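Local coordinates for protein pyrrolidone-carboxylate peptidase (Deinococcus radiodurans R1, PDB 5Z48) that probably removes an N-terminal pyroglutamyl (5-oxoproline) group from peptides, as a cysteine exopeptidase of the C15 family, and forms a homotetramer, at residues Val47-Ala52 against Ile94-Gly99; Thr9-Phe14 against Tyr144-Val149; Val172-Ala177 against Pro187-Leu192. All blocks are in the same frame, centred on the assembly; numbering follows the deposited sequence.

Contact 1 of 3, residues Val47-Ala52 against Ile94-Gly99; sequences VEPHAA and IPDNAG. With PCA (pyroglutamic acid), chain I.
V47 and N97 are joined by one nearly straight backbone hydrogen bond, from N97 N to V47 O at 2.9 Å, with an N-H...O angle of 170°. A water adds a second bridge between the same two residues, accepting from V47 N and from N97 ND2. The amide end of N97 crosses the valine obliquely, ND2 lying 3.6 Å from V47 CB, and its main polar partner is P13 O. V47 also faces the ligand: CG2 is 3.8 Å from CG of the bound pyroglutamic acid, so the residue joins the loop to the pocket wall.

E48 and D96 run side by side, with E48 CG also 3.8 Å from A98 CB. Their carboxylates, turned 79° apart, approach to 4.2 Å, E48 OE1 to D96 OD2, yet each has backbone N-H donors of its own. E48 is the N-cap of helix 49-63, its oxygens met from above the carboxylate plane by H50 N and A51 N, which would probably ease the repulsion. D96 holds CG between its backbone N and carbonyl carbon (chi1 65°); OD1 accepts from A98 N in an Asx turn, and from Q100 N, while OD2 rests 3.2 Å from P49 CD.

The loop following strand 80-90 thus lies against the start of helix 49-63, whose P49 and A52 pack on helix 145-159.

Contact 2 of 3, residues Thr9-Phe14 against Tyr144-Val149; sequences TGFEPF and YVCNFV. With PCA (pyroglutamic acid), chain I.
F11 and F14 lie against the lactam ring of the pyroglutamic acid, while Y144 and C146 meet its carboxylate end. The ligand's CG lies over one face of the F11 ring, 3.6 Å from F11 CG. It also lies over a face of F14, whose CE1 comes within 3.3 Å of the ligand CD. Y144 presents its ring edge to the ligand O, to which C146 N donates at 3.0 Å, with an N-H...O angle of 162°.

Behind this first shell F11, its CG anti to the carbonyl carbon (chi1 -83°) on a CB that points toward helix 145-159, meets V149 tip to tip, CZ to V149 CG2 at 3.6 Å, with the methyl at the ring edge. V145 CG1 and C146 SG approach obliquely, the sulfur 4.5 Å from the ring centroid in a sulfur-aromatic contact. An alanine in place of F11 would probably leave the V145 and V149 methyls without their partner and cost the C146 sulfur its contact with this ring.

F14 and Y144 meet obliquely, planes 52° apart. V145 CG2 covers the centre of one Y144 face, and Y144 OH is bound to P95 O. Farther out, F169 packs on C146 and V149.

C146, H171 and E83 are probably the catalytic triad, and the donor C146 N is consistent with a part in an oxyanion hole. N20 ND2, L73 O and H171 NE2 also hydrogen-bond the ligand, so recognition probably combines this polar grip with the apolar rings around the lactam.

Contact 3 of 3, residues Val172-Ala177 against Pro187-Leu192; sequences VPANAA and PPLPYL
A174 and Y191 bring together the turn that leads out of strand 167-172 into the short helix 176-180 and the proline-rich loop that runs on to helix 194-211. The touching parts lie nearly perpendicular, their directions 86° apart. L192 N donates to A174 O at 2.9 Å. Next to it N175 CA makes a CA-H...O contact of 3.1 Å with L192 O; L192 thus engages A174 through its N and N175 through its O. A water accepts from A174 N and donates to P190 O, bridging the two segments a second time.

Apolar side chains pack alongside. A174 CB is 4.1 Å from L189 CD1, and P173 CG touches L192 CD1 at 3.8 Å. The side chain of Y191 leaves with CG between its backbone N and carbonyl carbon (chi1 78°). Its ring meets the helix start obliquely, CD2 lying 3.9 Å from A176 N.

The fold element here is the N terminus of helix 176-180, with N175 as N-cap: its OD1 accepts from V178 N, while ND2 donates to Q194 OE1, at the head of helix 194-211, and to D19 OD2 in a loop.

The face carrying Y191 and L189 meets another copy of the protein. Y191 OH is hydrogen-bonded to E196 of the second subunit, L189 O accepts from Q79 of that subunit, and Y191 and L192 pack reciprocally on L192 and Y191 of the second subunit.

From the N terminus the chain first lays down strand 5-11, whose end opens contact 2. Contact 1 begins at 47-52 and closes its own loop at 94-99, well before 144-149 returns to complete contact 2, so the smaller loop lies wholly within the larger. Two polar links and the shared pyroglutamic acid join these two contacts. Together they tie the central sheet, helix 49-63 and helix 145-159 around the pocket. Contact 3 follows in series, a short loop of its own after strand 167-172, its nearest atoms about 8 Å from contact 2, where the chain passes to helix 194-211 and a neighbouring subunit.

Contact 1 of 3, residues Val47-Ala52 against Ile94-Gly99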
loop_
_atom_site.group_PDB
_atom_site.type_symbol
_atom_site.label_atom_id
_atom_site.label_comp_id
_atom_site.label_asym_id
_atom_site.label_seq_id
_atom_site.Cartn_x
_atom_site.Cartn_y
_atom_site.Cartn_z
ATOM N N VAL B 47 -12.974 10.189 22.368
ATOM C CA VAL B 47 -11.632 9.734 21.953
ATOM C C VAL B 47 -10.618 10.360 22.898
ATOM O O VAL B 47 -9.871 11.278 22.535
ATOM C CB VAL B 47 -11.344 10.069 20.483
ATOM C CG1 VAL B 47 -10.047 9.415 20.048
ATOM C CG2 VAL B 47 -12.425 9.480 19.615
ATOM N N GLU B 48 -10.606 9.880 24.130
ATOM C CA GLU B 48 -9.721 10.375 25.169
ATOM C C GLU B 48 -9.763 9.283 26.225
ATOM O O GLU B 48 -10.875 8.945 26.684
ATOM C CB GLU B 48 -10.212 11.722 25.727
ATOM C CG GLU B 48 -9.211 12.416 26.677
ATOM C CD GLU B 48 -9.227 11.766 28.047
ATOM O OE1 GLU B 48 -8.184 11.209 28.448
ATOM O OE2 GLU B 48 -10.309 11.790 28.702
ATOM N N PRO B 49 -8.622 8.685 26.601
ATOM C CA PRO B 49 -8.682 7.418 27.365
ATOM C C PRO B 49 -9.255 7.530 28.761
ATOM O O PRO B 49 -9.984 6.618 29.169
ATOM C CB PRO B 49 -7.221 6.944 27.419
ATOM C CG PRO B 49 -6.416 8.229 27.178
ATOM C CD PRO B 49 -7.237 9.022 26.207
ATOM N N HIS B 50 -8.964 8.597 29.501
ATOM C CA HIS B 50 -9.475 8.672 30.869
ATOM C C HIS B 50 -10.992 8.722 30.867
ATOM O O HIS B 50 -11.654 7.949 31.576
ATOM C CB HIS B 50 -8.880 9.869 31.585
ATOM C CG HIS B 50 -7.395 9.777 31.705
ATOM N ND1 HIS B 50 -6.770 8.662 32.224
ATOM C CD2 HIS B 50 -6.408 10.616 31.312
ATOM C CE1 HIS B 50 -5.462 8.839 32.189
ATOM N NE2 HIS B 50 -5.214 10.016 31.643
ATOM N N ALA B 51 -11.566 9.584 30.030
ATOM C CA ALA B 51 -13.023 9.696 30.014
ATOM C C ALA B 51 -13.665 8.468 29.375
ATOM O O ALA B 51 -14.748 8.033 29.795
ATOM C CB ALA B 51 -13.453 10.972 29.292
ATOM N N ALA B 52 -13.022 7.903 28.341
ATOM C CA ALA B 52 -13.579 6.709 27.713
ATOM C C ALA B 52 -13.582 5.535 28.690
ATOM O O ALA B 52 -14.574 4.796 28.768
ATOM C CB ALA B 52 -12.809 6.365 26.436
ATOM N N ILE B 94 -0.846 10.204 17.102
ATOM C CA ILE B 94 -1.501 11.510 16.998
ATOM C C ILE B 94 -2.122 11.808 18.353
ATOM O O ILE B 94 -2.377 10.888 19.145
ATOM C CB ILE B 94 -2.596 11.534 15.901
ATOM C CG1 ILE B 94 -3.589 10.372 16.118
ATOM C CG2 ILE B 94 -1.981 11.447 14.505
ATOM C CD1 ILE B 94 -4.876 10.525 15.279
ATOM N N PRO B 95 -2.366 13.081 18.660
ATOM C CA PRO B 95 -3.002 13.397 19.942
ATOM C C PRO B 95 -4.432 12.885 19.973
ATOM O O PRO B 95 -5.085 12.672 18.939
ATOM C CB PRO B 95 -2.948 14.931 20.031
ATOM C CG PRO B 95 -2.555 15.393 18.632
ATOM C CD PRO B 95 -1.866 14.279 17.951
ATOM N N ASP B 96 -4.910 12.667 21.196
ATOM C CA ASP B 96 -6.320 12.355 21.384
ATOM C C ASP B 96 -7.094 13.674 21.350
ATOM O O ASP B 96 -6.537 14.748 21.098
ATOM C CB ASP B 96 -6.513 11.536 22.669
ATOM C CG ASP B 96 -6.151 12.321 23.967
ATOM O OD1 ASP B 96 -6.222 13.588 23.997
ATOM O OD2 ASP B 96 -5.857 11.650 25.002
ATOM N N ASN B 97 -8.395 13.634 21.625
ATOM C CA ASN B 97 -9.249 14.814 21.490
ATOM C C ASN B 97 -9.086 15.826 22.622
ATOM O O ASN B 97 -9.646 16.932 22.542
ATOM C CB ASN B 97 -10.717 14.393 21.363
ATOM C CG ASN B 97 -11.076 14.011 19.939
ATOM O OD1 ASN B 97 -10.283 14.210 19.013
ATOM N ND2 ASN B 97 -12.278 13.497 19.755
ATOM N N ALA B 98 -8.267 15.498 23.631
ATOM C CA ALA B 98 -7.808 16.483 24.591
ATOM C C ALA B 98 -6.437 17.046 24.229
ATOM O O ALA B 98 -5.906 17.866 24.989
ATOM C CB ALA B 98 -7.797 15.888 26.000
ATOM N N GLY B 99 -5.884 16.677 23.071
ATOM C CA GLY B 99 -4.564 17.138 22.672
ATOM C C GLY B 99 -3.442 16.401 23.345
ATOM O O GLY B 99 -2.287 16.848 23.312
HETATM N N PCA I . -10.320 4.999 15.993
HETATM C CA PCA I . -9.184 5.360 16.835
HETATM C CB PCA I . -9.736 6.083 18.075
HETATM C CG PCA I . -11.238 6.287 17.869
HETATM C CD PCA I . -11.513 5.530 16.595
HETATM O OE PCA I . -12.656 5.413 16.140
HETATM C C PCA I . -8.335 4.110 17.141
HETATM O O PCA I . -7.713 3.963 18.198
HETATM O OXT PCA I . -8.285 3.159 16.311
HETATM O O HOH W 1 -14.185 12.906 21.964
#

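Contact 2 of 3, residues Thr9-Phe14 against Tyr144-Val149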
loop_
_atom_site.group_PDB
_atom_site.type_symbol
_atom_site.label_atom_id
_atom_site.label_comp_id
_atom_site.label_asym_id
_atom_site.label_seq_id
_atom_site.Cartn_x
_atom_site.Cartn_y
_atom_site.Cartn_z
ATOM N N THR B 9 -20.571 -0.208 21.475
ATOM C CA THR B 9 -20.074 1.168 21.568
ATOM C C THR B 9 -19.438 1.609 20.253
ATOM O O THR B 9 -18.970 0.790 19.468
ATOM C CB THR B 9 -19.063 1.341 22.713
ATOM O OG1 THR B 9 -17.857 0.591 22.451
ATOM C CG2 THR B 9 -19.633 0.835 24.016
ATOM N N GLY B 10 -19.456 2.925 20.027
ATOM C CA GLY B 10 -18.694 3.550 18.955
ATOM C C GLY B 10 -17.971 4.756 19.528
ATOM O O GLY B 10 -18.134 5.092 20.695
ATOM N N PHE B 11 -17.154 5.382 18.683
ATOM C CA PHE B 11 -16.383 6.548 19.096
ATOM C C PHE B 11 -16.815 7.798 18.329
ATOM O O PHE B 11 -17.264 7.720 17.181
ATOM C CB PHE B 11 -14.848 6.347 18.867
ATOM C CG PHE B 11 -14.151 5.608 19.954
ATOM C CD1 PHE B 11 -13.813 6.239 21.131
ATOM C CD2 PHE B 11 -13.811 4.254 19.793
ATOM C CE1 PHE B 11 -13.137 5.577 22.143
ATOM C CE2 PHE B 11 -13.110 3.567 20.809
ATOM C CZ PHE B 11 -12.787 4.220 21.987
ATOM N N GLU B 12 -16.621 8.971 18.958
ATOM C CA GLU B 12 -16.808 10.292 18.311
ATOM C C GLU B 12 -15.771 10.557 17.207
ATOM O O GLU B 12 -14.739 9.881 17.124
ATOM C CB GLU B 12 -16.707 11.393 19.350
ATOM C CG GLU B 12 -17.700 11.254 20.478
ATOM C CD GLU B 12 -17.530 12.324 21.555
ATOM O OE1 GLU B 12 -16.648 13.202 21.439
ATOM O OE2 GLU B 12 -18.269 12.242 22.560
ATOM N N PRO B 13 -16.007 11.565 16.350
ATOM C CA PRO B 13 -14.962 11.965 15.393
ATOM C C PRO B 13 -13.710 12.416 16.126
ATOM O O PRO B 13 -13.757 12.863 17.274
ATOM C CB PRO B 13 -15.594 13.124 14.617
ATOM C CG PRO B 13 -17.101 12.938 14.805
ATOM C CD PRO B 13 -17.224 12.388 16.214
ATOM N N PHE B 14 -12.575 12.293 15.441
ATOM C CA PHE B 14 -11.290 12.647 16.016
ATOM C C PHE B 14 -10.351 12.984 14.871
ATOM O O PHE B 14 -10.644 12.713 13.698
ATOM C CB PHE B 14 -10.715 11.491 16.870
ATOM C CG PHE B 14 -10.382 10.281 16.065
ATOM C CD1 PHE B 14 -11.402 9.444 15.623
ATOM C CD2 PHE B 14 -9.067 10.018 15.698
ATOM C CE1 PHE B 14 -11.108 8.314 14.854
ATOM C CE2 PHE B 14 -8.748 8.895 14.915
ATOM C CZ PHE B 14 -9.786 8.058 14.483
ATOM N N TYR B 144 -3.649 3.256 20.479
ATOM C CA TYR B 144 -4.395 4.489 20.678
ATOM C C TYR B 144 -5.655 4.172 21.491
ATOM O O TYR B 144 -5.637 3.250 22.299
ATOM C CB TYR B 144 -4.674 5.105 19.303
ATOM C CG TYR B 144 -5.193 6.547 19.175
ATOM C CD1 TYR B 144 -4.601 7.650 19.810
ATOM C CD2 TYR B 144 -6.248 6.795 18.319
ATOM C CE1 TYR B 144 -5.076 8.954 19.600
ATOM C CE2 TYR B 144 -6.731 8.093 18.104
ATOM C CZ TYR B 144 -6.138 9.168 18.734
ATOM O OH TYR B 144 -6.618 10.441 18.497
ATOM N N VAL B 145 -6.732 4.923 21.314
ATOM C CA VAL B 145 -7.832 4.824 22.282
ATOM C C VAL B 145 -8.666 3.557 22.060
ATOM O O VAL B 145 -9.205 3.006 23.034
ATOM C CB VAL B 145 -8.694 6.114 22.267
ATOM C CG1 VAL B 145 -9.688 6.145 23.464
ATOM C CG2 VAL B 145 -7.838 7.384 22.379
ATOM N N CYS B 146 -8.777 3.042 20.814
ATOM C CA CYS B 146 -9.510 1.790 20.595
ATOM C C CYS B 146 -8.839 0.626 21.313
ATOM O O CYS B 146 -9.488 -0.151 22.008
ATOM C CB CYS B 146 -9.603 1.478 19.096
ATOM S SG CYS B 146 -10.679 2.686 18.205
ATOM N N ASN B 147 -7.525 0.486 21.152
ATOM C CA ASN B 147 -6.839 -0.538 21.925
ATOM C C ASN B 147 -7.038 -0.346 23.419
ATOM O O ASN B 147 -7.250 -1.321 24.162
ATOM C CB ASN B 147 -5.354 -0.480 21.610
ATOM C CG ASN B 147 -4.557 -1.454 22.471
ATOM O OD1 ASN B 147 -4.546 -2.667 22.174
ATOM N ND2 ASN B 147 -3.924 -0.954 23.518
ATOM N N PHE B 148 -6.946 0.905 23.890
ATOM C CA PHE B 148 -7.113 1.185 25.316
ATOM C C PHE B 148 -8.440 0.637 25.827
ATOM O O PHE B 148 -8.460 -0.007 26.884
ATOM C CB PHE B 148 -6.990 2.686 25.581
ATOM C CG PHE B 148 -7.361 3.079 26.980
ATOM C CD1 PHE B 148 -8.696 3.381 27.305
ATOM C CD2 PHE B 148 -6.394 3.075 27.967
ATOM C CE1 PHE B 148 -9.048 3.706 28.613
ATOM C CE2 PHE B 148 -6.744 3.414 29.290
ATOM C CZ PHE B 148 -8.072 3.708 29.593
ATOM N N VAL B 149 -9.556 0.873 25.103
ATOM C CA VAL B 149 -10.846 0.449 25.667
ATOM C C VAL B 149 -11.007 -1.063 25.574
ATOM O O VAL B 149 -11.681 -1.672 26.429
ATOM C CB VAL B 149 -12.050 1.197 25.051
ATOM C CG1 VAL B 149 -12.042 2.700 25.393
ATOM C CG2 VAL B 149 -12.199 0.977 23.528
HETATM N N PCA I . -10.320 4.999 15.993
HETATM C CA PCA I . -9.184 5.360 16.835
HETATM C CB PCA I . -9.736 6.083 18.075
HETATM C CG PCA I . -11.238 6.287 17.869
HETATM C CD PCA I . -11.513 5.530 16.595
HETATM O OE PCA I . -12.656 5.413 16.140
HETATM C C PCA I . -8.335 4.110 17.141
HETATM O O PCA I . -7.713 3.963 18.198
HETATM O OXT PCA I . -8.285 3.159 16.311
#

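Contact 3 of 3, residues Val172-Ala177 against Pro187-Leu192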
loop_
_atom_site.group_PDB
_atom_site.type_symbol
_atom_site.label_atom_id
_atom_site.label_comp_id
_atom_site.label_asym_id
_atom_site.label_seq_id
_atom_site.Cartn_x
_atom_site.Cartn_y
_atom_site.Cartn_z
ATOM N N VAL B 172 -13.666 -0.624 11.817
ATOM C CA VAL B 172 -14.363 -0.480 10.541
ATOM C C VAL B 172 -13.601 0.472 9.631
ATOM O O VAL B 172 -12.943 1.405 10.105
ATOM C CB VAL B 172 -15.822 -0.004 10.738
ATOM C CG1 VAL B 172 -16.574 -0.946 11.717
ATOM C CG2 VAL B 172 -15.904 1.457 11.224
ATOM N N PRO B 173 -13.690 0.295 8.318
ATOM C CA PRO B 173 -13.084 1.268 7.394
ATOM C C PRO B 173 -13.714 2.651 7.478
ATOM O O PRO B 173 -14.797 2.849 8.036
ATOM C CB PRO B 173 -13.392 0.662 6.001
ATOM C CG PRO B 173 -13.436 -0.832 6.248
ATOM C CD PRO B 173 -14.180 -0.923 7.625
ATOM N N ALA B 174 -13.064 3.599 6.787
ATOM C CA ALA B 174 -13.679 4.891 6.506
ATOM C C ALA B 174 -15.030 4.686 5.828
ATOM O O ALA B 174 -15.195 3.752 5.050
ATOM C CB ALA B 174 -12.767 5.696 5.564
ATOM N N ASN B 175 -15.997 5.564 6.125
ATOM C CA ASN B 175 -17.164 5.670 5.265
ATOM C C ASN B 175 -16.915 6.764 4.225
ATOM O O ASN B 175 -15.805 7.307 4.121
ATOM C CB ASN B 175 -18.419 5.915 6.101
ATOM C CG ASN B 175 -18.364 7.244 6.891
ATOM O OD1 ASN B 175 -17.491 8.087 6.688
ATOM N ND2 ASN B 175 -19.323 7.422 7.820
ATOM N N ALA B 176 -17.943 7.108 3.419
ATOM C CA ALA B 176 -17.727 8.108 2.375
ATOM C C ALA B 176 -17.321 9.451 2.969
ATOM O O ALA B 176 -16.447 10.139 2.418
ATOM C CB ALA B 176 -18.983 8.274 1.511
ATOM N N ALA B 177 -17.960 9.858 4.084
ATOM C CA ALA B 177 -17.669 11.168 4.656
ATOM C C ALA B 177 -16.208 11.280 5.054
ATOM O O ALA B 177 -15.568 12.324 4.816
ATOM C CB ALA B 177 -18.590 11.436 5.851
ATOM N N PRO B 187 -2.853 10.209 0.070
ATOM C CA PRO B 187 -3.356 9.087 -0.715
ATOM C C PRO B 187 -4.827 8.853 -0.428
ATOM O O PRO B 187 -5.297 9.066 0.702
ATOM C CB PRO B 187 -2.499 7.906 -0.228
ATOM C CG PRO B 187 -2.239 8.253 1.211
ATOM C CD PRO B 187 -2.006 9.749 1.189
ATOM N N PRO B 188 -5.585 8.389 -1.407
ATOM C CA PRO B 188 -7.000 8.108 -1.152
ATOM C C PRO B 188 -7.181 6.943 -0.185
ATOM O O PRO B 188 -6.390 5.999 -0.153
ATOM C CB PRO B 188 -7.546 7.758 -2.538
ATOM C CG PRO B 188 -6.365 7.272 -3.303
ATOM C CD PRO B 188 -5.208 8.126 -2.808
ATOM N N LEU B 189 -8.302 6.995 0.592
ATOM C CA LEU B 189 -8.598 5.934 1.550
ATOM C C LEU B 189 -9.504 4.881 0.926
ATOM O O LEU B 189 -10.491 5.233 0.268
ATOM C CB LEU B 189 -9.317 6.492 2.786
ATOM C CG LEU B 189 -8.501 7.409 3.706
ATOM C CD1 LEU B 189 -9.469 7.939 4.770
ATOM C CD2 LEU B 189 -7.323 6.610 4.326
ATOM N N PRO B 190 -9.267 3.594 1.148
ATOM C CA PRO B 190 -10.356 2.629 1.020
ATOM C C PRO B 190 -11.522 3.069 1.893
ATOM O O PRO B 190 -11.336 3.615 2.994
ATOM C CB PRO B 190 -9.748 1.312 1.526
ATOM C CG PRO B 190 -8.244 1.481 1.408
ATOM C CD PRO B 190 -8.050 2.978 1.704
ATOM N N TYR B 191 -12.746 2.805 1.426
ATOM C CA TYR B 191 -13.916 3.192 2.197
ATOM C C TYR B 191 -15.059 2.231 1.900
ATOM O O TYR B 191 -14.986 1.416 0.981
ATOM C CB TYR B 191 -14.342 4.642 1.881
ATOM C CG TYR B 191 -15.113 4.783 0.571
ATOM C CD1 TYR B 191 -14.453 4.785 -0.667
ATOM C CD2 TYR B 191 -16.499 4.896 0.581
ATOM C CE1 TYR B 191 -15.169 4.909 -1.857
ATOM C CE2 TYR B 191 -17.227 5.002 -0.606
ATOM C CZ TYR B 191 -16.566 5.006 -1.812
ATOM O OH TYR B 191 -17.318 5.109 -2.956
ATOM N N LEU B 192 -16.105 2.303 2.715
ATOM C CA LEU B 192 -17.337 1.549 2.477
ATOM C C LEU B 192 -18.501 2.487 2.726
ATOM O O LEU B 192 -18.415 3.332 3.619
ATOM C CB LEU B 192 -17.482 0.338 3.418
ATOM C CG LEU B 192 -16.412 -0.687 3.164
ATOM C CD1 LEU B 192 -16.524 -1.726 4.266
ATOM C CD2 LEU B 192 -16.582 -1.307 1.792
HETATM O O HOH W 2 -10.519 2.795 5.366
#